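Local coordinates for phosphotriesterase homology protein (Escherichia coli, PDB 1BF6) that uses two zinc ions per subunit to hydrolyse phosphorylated glyceryl acetates, requiring the phosphate group, and is also active on aromatic acetates and propionates, at residues Thr209-Asn213 against Met241-Arg245; Glu12-Ile16 against Cys27-Gln31; Thr182-Leu188 against Tyr204-Ile210. One frame throughout, in Å; residues are numbered along the deposited sequence.

Contact 1: residues Thr209-Asn213 against Met241-Arg245; sequences TIGKN and MDITR. With ZN (zinc ion), chain C; SO4 (sulfate ion), chain F.
Lys-212 stretches from the 209-213 loop over to the 241-245 loop, where its ammonium group has three anionic or carbonyl partners. CG lies anti to the carbonyl carbon (chi1 -57°) and the chain beyond it is extended, which carries CE past the Met-241 carbonyl and brings NZ to Asp-242 O. That hydrogen bond is 2.7 Å long from NZ to O, with the donor tilted 25° from the carbonyl plane. NZ also donates to sulfate O3 at 3.0 Å, and it makes a long salt bridge, 3.8 Å, to OD2 of Asp-242. The other carboxylate oxygen, Asp-242 OD1, binds zinc at 2.4 Å, in a site completed by His-11, His-13 and Glu-124. Thr-244 OG1 donates to sulfate O2 (2.7 Å); the anion, probably from the crystallisation liquor, is thus held by Lys-212, Thr-244 and Tyr-215, with Arg-245 NE adding a weak bond to O1.

The apolar half of the contact is a folded methionine. Met-241 bends at chi2 and again at chi3 (-68°), folding the thioether across Ile-210 at about a right angle, SD lying 3.6 Å from CG2 of Ile-210. CE comes to 3.0 Å from Ile-210 O, a tight contact beside the type II turn of Thr-209 to Lys-212. One water donates to both Ile-210 O and Met-241 O, bridging the two carbonyls. The two loops follow strands 204-207 and 237-239, adjacent strands of a TIM barrel, and form part of the wall of its metal site.

Contact 2: residues Glu12-Ile16 against Cys27-Gln31; sequences EHLHI and CRLDQ. With ZN (zinc ion), chain C.
Leu-29 and Ile-16 face each other as an antiparallel hydrogen-bonded pair joining the short strands 16-17 and 28-29. Ile-16 N donates to Leu-29 O (3.1 Å) at an N-H...O angle of 149°, whereas the return bond from Leu-29 N to Ile-16 O is weak and bent. Leu-29 O also receives a CA-H...O contact from His-15.

The side chain of Leu-29 starts with CB against the CG2 methyl of Ile-16, 3.7 Å away. CG, anti to the backbone N (chi1 -177°), points the chain back along the 12-16 loop, with CD2 still near the Ile-16 methyl. CG comes near Leu-14 O, and the CD2 branch goes farther, reaching 3.4 Å from the carbonyl oxygen of His-13, which is itself hydrogen-bonded to Tyr-257. Ile-16 reaches the same residue by its ring: its CD1 sits 3.6 Å above one face of the His-13 imidazole, offset toward the rim. That ring is held at both nitrogens, NE2 on zinc at 2.2 Å and ND1 on Thr-54.

At the far end the His-15 ring lies with Leu-29 O over one face, and its CD2 is 3.6 Å from Asp-30 CB, the ring and carboxylate planes 70° apart. Asp-30 OD2 takes Arg-28 NH1 on its syn side (3.0 Å), and OD1 makes a salt bridge with Arg-246. The segments therefore join through backbone bonds and aliphatic packing, while the charged groups look to neighbours in sequence or elsewhere; the hydrocarbon of Ile-16 and the two nitrogen bonds probably limit rotation of the zinc-binding imidazole.

Contact 3: residues Thr182-Leu188 against Tyr204-Ile210; sequences TVGHCDL and YVQFDTI. With ZN (zinc ion), chain D.
A right-handed beta-alpha-beta unit of the TIM barrel, strand 181-183, helix 192-200 and strand 204-207, brings these segments side by side; the loop after strand 181-183 carries a zinc ligand and the loop after 204-207 the carboxylate that holds it. In the parallel part, Val-183 N donates to Tyr-204 O (2.9 Å) and Gln-206 N to Val-183 O (3.0 Å). Beyond the paired strands, Cys-186 N donates to Gln-206 O, almost in line with the carbonyl, at 3.0 Å. SG of Cys-186 packs on CB of Val-205, on the side covered by helix 192-200.

His-185 binds zinc through NE2 at 2.2 Å, a site shared with His-157 and Glu-124. Its ND1 donates to Asp-208 OD1 at 2.6 Å, from above the carboxylate plane (44° out of it), with ring and carboxylate planes 62° apart. The backbone N of His-185 reaches the syn side of Asp-208 OD2 at 3.1 Å, so a single carboxylate grips both the ring and the main chain of this second-zinc ligand.

Next to it, Asp-187 has CG between the backbone N and the carbonyl carbon (chi1 65°), a turn that directs its carboxylate at the loop following strand 204-207. The carboxylate takes Thr-209 twice: the hydroxyl OG1 approaches OD1 from above its plane, 2.7 Å away, and the amide N uses the syn lone pair of OD2 at 3.2 Å. Arg-221 forms a salt bridge with OD2. An asparagine here, with no charge, is likely to leave Arg-221 without its salt-bridge mate and to cost Thr-209 one of these two carboxylate bonds. Below the carboxylate, CB of Asp-187 lies near CD2 of the Phe-207 ring.

How the contacts relate
Starting from the N terminus, contact 2 comes first, closing the short excursion after strand 7-12 that contains helix 19-22. Contact 3 then closes the loop holding helix 192-200, and contact 1 the next one, with helix 218-230 and strand 237-239. The three lie in series, none enclosing or crossing another, though contacts 3 and 1 share Thr-209 and Ile-210. Glu-12 bridges contacts 2 and 1, probably accepting hydrogen bonds from the amides of Met-241 and Ile-243. Contacts 1 and 2 meet at one zinc and contact 3 bears the other; Asp-242 packs against His-185, whereas contacts 2 and 3 do not touch.

Contact 1: residues Thr209-Asn213 against Met241-Arg245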
loop_
_atom_site.group_PDB
_atom_site.type_symbol
_atom_site.label_atom_id
_atom_site.label_comp_id
_atom_site.label_asym_id
_atom_site.label_seq_id
_atom_site.Cartn_x
_atom_site.Cartn_y
_atom_site.Cartn_z
ATOM N N THR A 209 5.655 -2.782 -6.386
ATOM C CA THR A 209 5.205 -3.066 -7.750
ATOM C C THR A 209 5.986 -4.279 -8.300
ATOM O O THR A 209 6.196 -4.419 -9.514
ATOM C CB THR A 209 5.355 -1.843 -8.681
ATOM O OG1 THR A 209 6.722 -1.414 -8.726
ATOM C CG2 THR A 209 4.469 -0.673 -8.193
ATOM N N ILE A 210 6.417 -5.138 -7.377
ATOM C CA ILE A 210 7.161 -6.348 -7.718
ATOM C C ILE A 210 6.342 -7.184 -8.699
ATOM O O ILE A 210 5.160 -7.430 -8.464
ATOM C CB ILE A 210 7.464 -7.163 -6.444
ATOM C CG1 ILE A 210 8.563 -6.460 -5.635
ATOM C CG2 ILE A 210 7.874 -8.599 -6.791
ATOM C CD1 ILE A 210 8.599 -6.866 -4.164
ATOM N N GLY A 211 6.973 -7.585 -9.805
ATOM C CA GLY A 211 6.284 -8.383 -10.811
ATOM C C GLY A 211 5.770 -7.576 -11.996
ATOM O O GLY A 211 5.428 -8.148 -13.030
ATOM N N LYS A 212 5.705 -6.251 -11.851
ATOM C CA LYS A 212 5.229 -5.372 -12.923
ATOM C C LYS A 212 6.418 -4.973 -13.783
ATOM O O LYS A 212 6.768 -3.800 -13.915
ATOM C CB LYS A 212 4.500 -4.153 -12.326
ATOM C CG LYS A 212 3.330 -4.587 -11.434
ATOM C CD LYS A 212 2.340 -3.488 -11.067
ATOM C CE LYS A 212 1.173 -4.118 -10.322
ATOM N NZ LYS A 212 0.078 -3.151 -10.075
ATOM N N ASN A 213 7.005 -5.995 -14.402
ATOM C CA ASN A 213 8.190 -5.866 -15.234
ATOM C C ASN A 213 8.067 -5.105 -16.551
ATOM O O ASN A 213 9.077 -4.752 -17.166
ATOM C CB ASN A 213 8.812 -7.252 -15.422
ATOM C CG ASN A 213 9.145 -7.901 -14.103
ATOM O OD1 ASN A 213 8.860 -9.076 -13.878
ATOM N ND2 ASN A 213 9.719 -7.120 -13.197
ATOM N N MET A 241 3.139 -6.480 -3.982
ATOM C CA MET A 241 2.868 -6.710 -5.410
ATOM C C MET A 241 1.901 -5.672 -6.014
ATOM O O MET A 241 1.872 -5.456 -7.235
ATOM C CB MET A 241 2.219 -8.092 -5.589
ATOM C CG MET A 241 2.996 -9.273 -5.008
ATOM S SD MET A 241 4.538 -9.481 -5.837
ATOM C CE MET A 241 3.955 -9.993 -7.448
ATOM N N ASP A 242 1.090 -5.057 -5.152
ATOM C CA ASP A 242 0.067 -4.098 -5.580
ATOM C C ASP A 242 -0.843 -4.726 -6.656
ATOM O O ASP A 242 -0.990 -4.163 -7.755
ATOM C CB ASP A 242 0.689 -2.800 -6.109
ATOM C CG ASP A 242 -0.349 -1.719 -6.382
ATOM O OD1 ASP A 242 -1.481 -1.825 -5.856
ATOM O OD2 ASP A 242 -0.038 -0.791 -7.136
ATOM N N ILE A 243 -1.390 -5.912 -6.357
ATOM C CA ILE A 243 -2.307 -6.607 -7.275
ATOM C C ILE A 243 -3.545 -5.706 -7.431
ATOM O O ILE A 243 -4.098 -5.221 -6.433
ATOM C CB ILE A 243 -2.732 -7.996 -6.728
ATOM C CG1 ILE A 243 -1.523 -8.940 -6.652
ATOM C CG2 ILE A 243 -3.838 -8.596 -7.578
ATOM C CD1 ILE A 243 -0.805 -9.141 -7.970
ATOM N N THR A 244 -3.960 -5.487 -8.679
ATOM C CA THR A 244 -5.094 -4.612 -8.985
ATOM C C THR A 244 -6.055 -5.144 -10.058
ATOM O O THR A 244 -7.160 -4.627 -10.199
ATOM C CB THR A 244 -4.598 -3.232 -9.498
ATOM O OG1 THR A 244 -3.805 -3.414 -10.679
ATOM C CG2 THR A 244 -3.752 -2.500 -8.452
ATOM N N ARG A 245 -5.642 -6.173 -10.798
ATOM C CA ARG A 245 -6.460 -6.722 -11.886
ATOM C C ARG A 245 -6.754 -8.205 -11.805
ATOM O O ARG A 245 -5.996 -8.968 -11.214
ATOM C CB ARG A 245 -5.757 -6.467 -13.216
ATOM C CG ARG A 245 -5.566 -5.005 -13.544
ATOM C CD ARG A 245 -4.657 -4.865 -14.735
ATOM N NE ARG A 245 -4.627 -3.499 -15.242
ATOM C CZ ARG A 245 -5.025 -3.155 -16.463
ATOM N NH1 ARG A 245 -5.495 -4.081 -17.298
ATOM N NH2 ARG A 245 -4.904 -1.895 -16.871
HETATM ZN ZN ZN C . -2.562 0.181 -5.054
HETATM S S SO4 F . -1.827 -1.436 -13.146
HETATM O O1 SO4 F . -2.048 -1.299 -14.583
HETATM O O2 SO4 F . -3.173 -1.391 -12.431
HETATM O O3 SO4 F . -1.153 -2.783 -12.763
HETATM O O4 SO4 F . -0.893 -0.325 -12.672
HETATM O O HOH W 1 2.537 -6.844 -9.294
#

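Contact 2: residues Glu12-Ile16 against Cys27-Gln31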
loop_
_atom_site.group_PDB
_atom_site.type_symbol
_atom_site.label_atom_id
_atom_site.label_comp_id
_atom_site.label_asym_id
_atom_site.label_seq_id
_atom_site.Cartn_x
_atom_site.Cartn_y
_atom_site.Cartn_z
ATOM N N GLU A 12 -1.663 -3.942 -1.047
ATOM C CA GLU A 12 -2.436 -4.821 -1.908
ATOM C C GLU A 12 -3.886 -4.385 -2.035
ATOM O O GLU A 12 -4.369 -3.518 -1.299
ATOM C CB GLU A 12 -2.443 -6.241 -1.330
ATOM C CG GLU A 12 -1.078 -6.892 -1.199
ATOM C CD GLU A 12 -0.350 -7.008 -2.516
ATOM O OE1 GLU A 12 -1.005 -7.062 -3.581
ATOM O OE2 GLU A 12 0.892 -7.044 -2.492
ATOM N N HIS A 13 -4.576 -5.005 -2.985
ATOM C CA HIS A 13 -5.990 -4.780 -3.189
ATOM C C HIS A 13 -6.625 -6.147 -3.236
ATOM O O HIS A 13 -6.129 -7.018 -3.948
ATOM C CB HIS A 13 -6.254 -4.063 -4.509
ATOM C CG HIS A 13 -5.706 -2.681 -4.545
ATOM N ND1 HIS A 13 -6.330 -1.594 -3.973
ATOM C CD2 HIS A 13 -4.519 -2.225 -5.010
ATOM C CE1 HIS A 13 -5.521 -0.546 -4.094
ATOM N NE2 HIS A 13 -4.415 -0.886 -4.717
ATOM N N LEU A 14 -7.645 -6.362 -2.409
ATOM C CA LEU A 14 -8.390 -7.620 -2.386
ATOM C C LEU A 14 -9.718 -7.400 -3.105
ATOM O O LEU A 14 -10.267 -8.313 -3.729
ATOM C CB LEU A 14 -8.624 -8.086 -0.953
ATOM C CG LEU A 14 -7.313 -8.359 -0.211
ATOM C CD1 LEU A 14 -7.628 -8.946 1.149
ATOM C CD2 LEU A 14 -6.456 -9.316 -1.025
ATOM N N HIS A 15 -10.256 -6.189 -2.962
ATOM C CA HIS A 15 -11.483 -5.829 -3.635
ATOM C C HIS A 15 -11.399 -4.370 -4.038
ATOM O O HIS A 15 -11.494 -3.466 -3.205
ATOM C CB HIS A 15 -12.727 -6.069 -2.784
ATOM C CG HIS A 15 -14.001 -5.734 -3.498
ATOM N ND1 HIS A 15 -14.311 -4.453 -3.899
ATOM C CD2 HIS A 15 -15.025 -6.517 -3.915
ATOM C CE1 HIS A 15 -15.472 -4.459 -4.533
ATOM N NE2 HIS A 15 -15.926 -5.699 -4.556
ATOM N N ILE A 16 -11.171 -4.166 -5.327
ATOM C CA ILE A 16 -11.068 -2.837 -5.895
ATOM C C ILE A 16 -11.861 -2.843 -7.186
ATOM O O ILE A 16 -11.953 -3.874 -7.862
ATOM C CB ILE A 16 -9.592 -2.430 -6.160
ATOM C CG1 ILE A 16 -9.534 -1.027 -6.762
ATOM C CG2 ILE A 16 -8.890 -3.454 -7.060
ATOM C CD1 ILE A 16 -8.140 -0.458 -6.881
ATOM N N CYS A 27 -10.265 -4.403 -14.383
ATOM C CA CYS A 27 -10.049 -3.487 -13.265
ATOM C C CYS A 27 -11.057 -3.656 -12.115
ATOM O O CYS A 27 -11.021 -2.903 -11.133
ATOM C CB CYS A 27 -10.033 -2.047 -13.775
ATOM S SG CYS A 27 -8.709 -1.750 -14.938
ATOM N N ARG A 28 -11.970 -4.613 -12.264
ATOM C CA ARG A 28 -12.941 -4.929 -11.230
ATOM C C ARG A 28 -12.453 -6.204 -10.525
ATOM O O ARG A 28 -12.901 -7.323 -10.833
ATOM C CB ARG A 28 -14.346 -5.137 -11.818
ATOM C CG ARG A 28 -15.397 -5.522 -10.779
ATOM C CD ARG A 28 -16.813 -5.088 -11.178
ATOM N NE ARG A 28 -17.313 -5.712 -12.405
ATOM C CZ ARG A 28 -17.851 -6.932 -12.474
ATOM N NH1 ARG A 28 -17.962 -7.694 -11.386
ATOM N NH2 ARG A 28 -18.311 -7.384 -13.634
ATOM N N LEU A 29 -11.499 -6.034 -9.610
ATOM C CA LEU A 29 -10.941 -7.166 -8.863
ATOM C C LEU A 29 -11.891 -7.509 -7.717
ATOM O O LEU A 29 -11.802 -6.937 -6.629
ATOM C CB LEU A 29 -9.542 -6.812 -8.341
ATOM C CG LEU A 29 -8.784 -7.914 -7.599
ATOM C CD1 LEU A 29 -8.411 -9.036 -8.567
ATOM C CD2 LEU A 29 -7.540 -7.324 -6.980
ATOM N N ASP A 30 -12.806 -8.444 -7.975
ATOM C CA ASP A 30 -13.801 -8.845 -6.987
ATOM C C ASP A 30 -14.178 -10.329 -7.059
ATOM O O ASP A 30 -15.276 -10.710 -6.650
ATOM C CB ASP A 30 -15.073 -7.998 -7.167
ATOM C CG ASP A 30 -15.813 -8.288 -8.487
ATOM O OD1 ASP A 30 -15.230 -8.900 -9.417
ATOM O OD2 ASP A 30 -16.997 -7.898 -8.594
ATOM N N GLN A 31 -13.281 -11.157 -7.586
ATOM C CA GLN A 31 -13.556 -12.585 -7.714
ATOM C C GLN A 31 -13.225 -13.302 -6.417
ATOM O O GLN A 31 -12.098 -13.741 -6.186
ATOM C CB GLN A 31 -12.794 -13.151 -8.905
ATOM C CG GLN A 31 -13.139 -12.411 -10.200
ATOM C CD GLN A 31 -12.494 -13.015 -11.429
ATOM O OE1 GLN A 31 -11.293 -12.886 -11.638
ATOM N NE2 GLN A 31 -13.303 -13.657 -12.267
HETATM ZN ZN ZN C . -2.562 0.181 -5.054
#

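Contact 3: residues Thr182-Leu188 against Tyr204-Ile210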
loop_
_atom_site.group_PDB
_atom_site.type_symbol
_atom_site.label_atom_id
_atom_site.label_comp_id
_atom_site.label_asym_id
_atom_site.label_seq_id
_atom_site.Cartn_x
_atom_site.Cartn_y
_atom_site.Cartn_z
ATOM N N THR A 182 4.618 5.995 5.024
ATOM C CA THR A 182 5.290 5.032 4.152
ATOM C C THR A 182 4.960 5.437 2.703
ATOM O O THR A 182 3.793 5.618 2.359
ATOM C CB THR A 182 4.890 3.572 4.473
ATOM O OG1 THR A 182 5.661 2.685 3.653
ATOM C CG2 THR A 182 3.401 3.319 4.256
ATOM N N VAL A 183 5.994 5.660 1.896
ATOM C CA VAL A 183 5.842 6.102 0.504
ATOM C C VAL A 183 5.699 4.936 -0.486
ATOM O O VAL A 183 6.632 4.152 -0.681
ATOM C CB VAL A 183 7.029 7.001 0.083
ATOM C CG1 VAL A 183 6.852 7.496 -1.344
ATOM C CG2 VAL A 183 7.144 8.194 1.027
ATOM N N GLY A 184 4.530 4.855 -1.119
ATOM C CA GLY A 184 4.251 3.776 -2.057
ATOM C C GLY A 184 4.824 3.946 -3.449
ATOM O O GLY A 184 5.047 5.065 -3.917
ATOM N N HIS A 185 5.071 2.812 -4.111
ATOM C CA HIS A 185 5.604 2.768 -5.474
ATOM C C HIS A 185 6.913 3.490 -5.725
ATOM O O HIS A 185 7.026 4.259 -6.677
ATOM C CB HIS A 185 4.571 3.289 -6.474
ATOM C CG HIS A 185 3.178 2.867 -6.170
ATOM N ND1 HIS A 185 2.832 1.632 -5.676
ATOM C CD2 HIS A 185 2.028 3.577 -6.229
ATOM C CE1 HIS A 185 1.536 1.639 -5.440
ATOM N NE2 HIS A 185 1.037 2.805 -5.771
ATOM N N CYS A 186 7.922 3.241 -4.896
ATOM C CA CYS A 186 9.215 3.888 -5.103
ATOM C C CYS A 186 10.074 3.093 -6.080
ATOM O O CYS A 186 11.167 3.527 -6.442
ATOM C CB CYS A 186 9.975 4.009 -3.779
ATOM S SG CYS A 186 9.181 5.049 -2.541
ATOM N N ASP A 187 9.532 1.969 -6.543
ATOM C CA ASP A 187 10.251 1.047 -7.426
ATOM C C ASP A 187 9.751 0.925 -8.882
ATOM O O ASP A 187 9.646 -0.180 -9.413
ATOM C CB ASP A 187 10.271 -0.340 -6.759
ATOM C CG ASP A 187 8.873 -0.948 -6.615
ATOM O OD1 ASP A 187 7.868 -0.193 -6.631
ATOM O OD2 ASP A 187 8.760 -2.192 -6.482
ATOM N N LEU A 188 9.471 2.051 -9.532
ATOM C CA LEU A 188 9.020 2.031 -10.928
ATOM C C LEU A 188 10.033 2.675 -11.885
ATOM O O LEU A 188 9.780 2.825 -13.079
ATOM C CB LEU A 188 7.630 2.665 -11.060
ATOM C CG LEU A 188 6.499 1.776 -10.544
ATOM C CD1 LEU A 188 5.198 2.555 -10.374
ATOM C CD2 LEU A 188 6.317 0.611 -11.492
ATOM N N TYR A 204 9.336 5.647 5.676
ATOM C CA TYR A 204 9.522 4.273 5.185
ATOM C C TYR A 204 9.236 4.338 3.681
ATOM O O TYR A 204 8.500 5.227 3.213
ATOM C CB TYR A 204 8.543 3.298 5.819
ATOM C CG TYR A 204 8.903 2.866 7.220
ATOM C CD1 TYR A 204 8.739 3.731 8.299
ATOM C CD2 TYR A 204 9.364 1.567 7.473
ATOM C CE1 TYR A 204 9.016 3.321 9.599
ATOM C CE2 TYR A 204 9.644 1.137 8.773
ATOM C CZ TYR A 204 9.467 2.025 9.835
ATOM O OH TYR A 204 9.730 1.626 11.127
ATOM N N VAL A 205 9.870 3.450 2.920
ATOM C CA VAL A 205 9.689 3.385 1.469
ATOM C C VAL A 205 9.223 1.980 1.072
ATOM O O VAL A 205 9.508 0.995 1.764
ATOM C CB VAL A 205 10.982 3.752 0.696
ATOM C CG1 VAL A 205 11.323 5.234 0.903
ATOM C CG2 VAL A 205 12.155 2.851 1.138
ATOM N N GLN A 206 8.479 1.901 -0.029
ATOM C CA GLN A 206 7.968 0.624 -0.496
ATOM C C GLN A 206 8.323 0.234 -1.923
ATOM O O GLN A 206 8.320 1.062 -2.831
ATOM C CB GLN A 206 6.458 0.575 -0.339
ATOM C CG GLN A 206 6.020 0.514 1.093
ATOM C CD GLN A 206 4.536 0.645 1.270
ATOM O OE1 GLN A 206 3.755 0.676 0.295
ATOM N NE2 GLN A 206 4.122 0.747 2.523
ATOM N N PHE A 207 8.741 -1.025 -2.067
ATOM C CA PHE A 207 9.037 -1.628 -3.360
ATOM C C PHE A 207 7.808 -2.530 -3.440
ATOM O O PHE A 207 7.836 -3.701 -3.029
ATOM C CB PHE A 207 10.338 -2.457 -3.316
ATOM C CG PHE A 207 11.607 -1.624 -3.359
ATOM C CD1 PHE A 207 11.843 -0.611 -2.419
ATOM C CD2 PHE A 207 12.576 -1.858 -4.337
ATOM C CE1 PHE A 207 13.022 0.154 -2.461
ATOM C CE2 PHE A 207 13.754 -1.101 -4.386
ATOM C CZ PHE A 207 13.978 -0.090 -3.444
ATOM N N ASP A 208 6.698 -1.943 -3.889
ATOM C CA ASP A 208 5.409 -2.644 -3.959
ATOM C C ASP A 208 4.836 -2.927 -5.350
ATOM O O ASP A 208 3.645 -3.238 -5.467
ATOM C CB ASP A 208 4.351 -1.891 -3.135
ATOM C CG ASP A 208 4.276 -0.410 -3.485
ATOM O OD1 ASP A 208 4.599 -0.037 -4.631
ATOM O OD2 ASP A 208 3.925 0.393 -2.590
ATOM N N THR A 209 5.655 -2.782 -6.386
ATOM C CA THR A 209 5.205 -3.066 -7.750
ATOM C C THR A 209 5.986 -4.279 -8.300
ATOM O O THR A 209 6.196 -4.419 -9.514
ATOM C CB THR A 209 5.355 -1.843 -8.681
ATOM O OG1 THR A 209 6.722 -1.414 -8.726
ATOM C CG2 THR A 209 4.469 -0.673 -8.193
ATOM N N ILE A 210 6.417 -5.138 -7.377
ATOM C CA ILE A 210 7.161 -6.348 -7.718
ATOM C C ILE A 210 6.342 -7.184 -8.699
ATOM O O ILE A 210 5.160 -7.430 -8.464
ATOM C CB ILE A 210 7.464 -7.163 -6.444
ATOM C CG1 ILE A 210 8.563 -6.460 -5.635
ATOM C CG2 ILE A 210 7.874 -8.599 -6.791
ATOM C CD1 ILE A 210 8.599 -6.866 -4.164
HETATM ZN ZN ZN D . -1.118 3.078 -5.916
#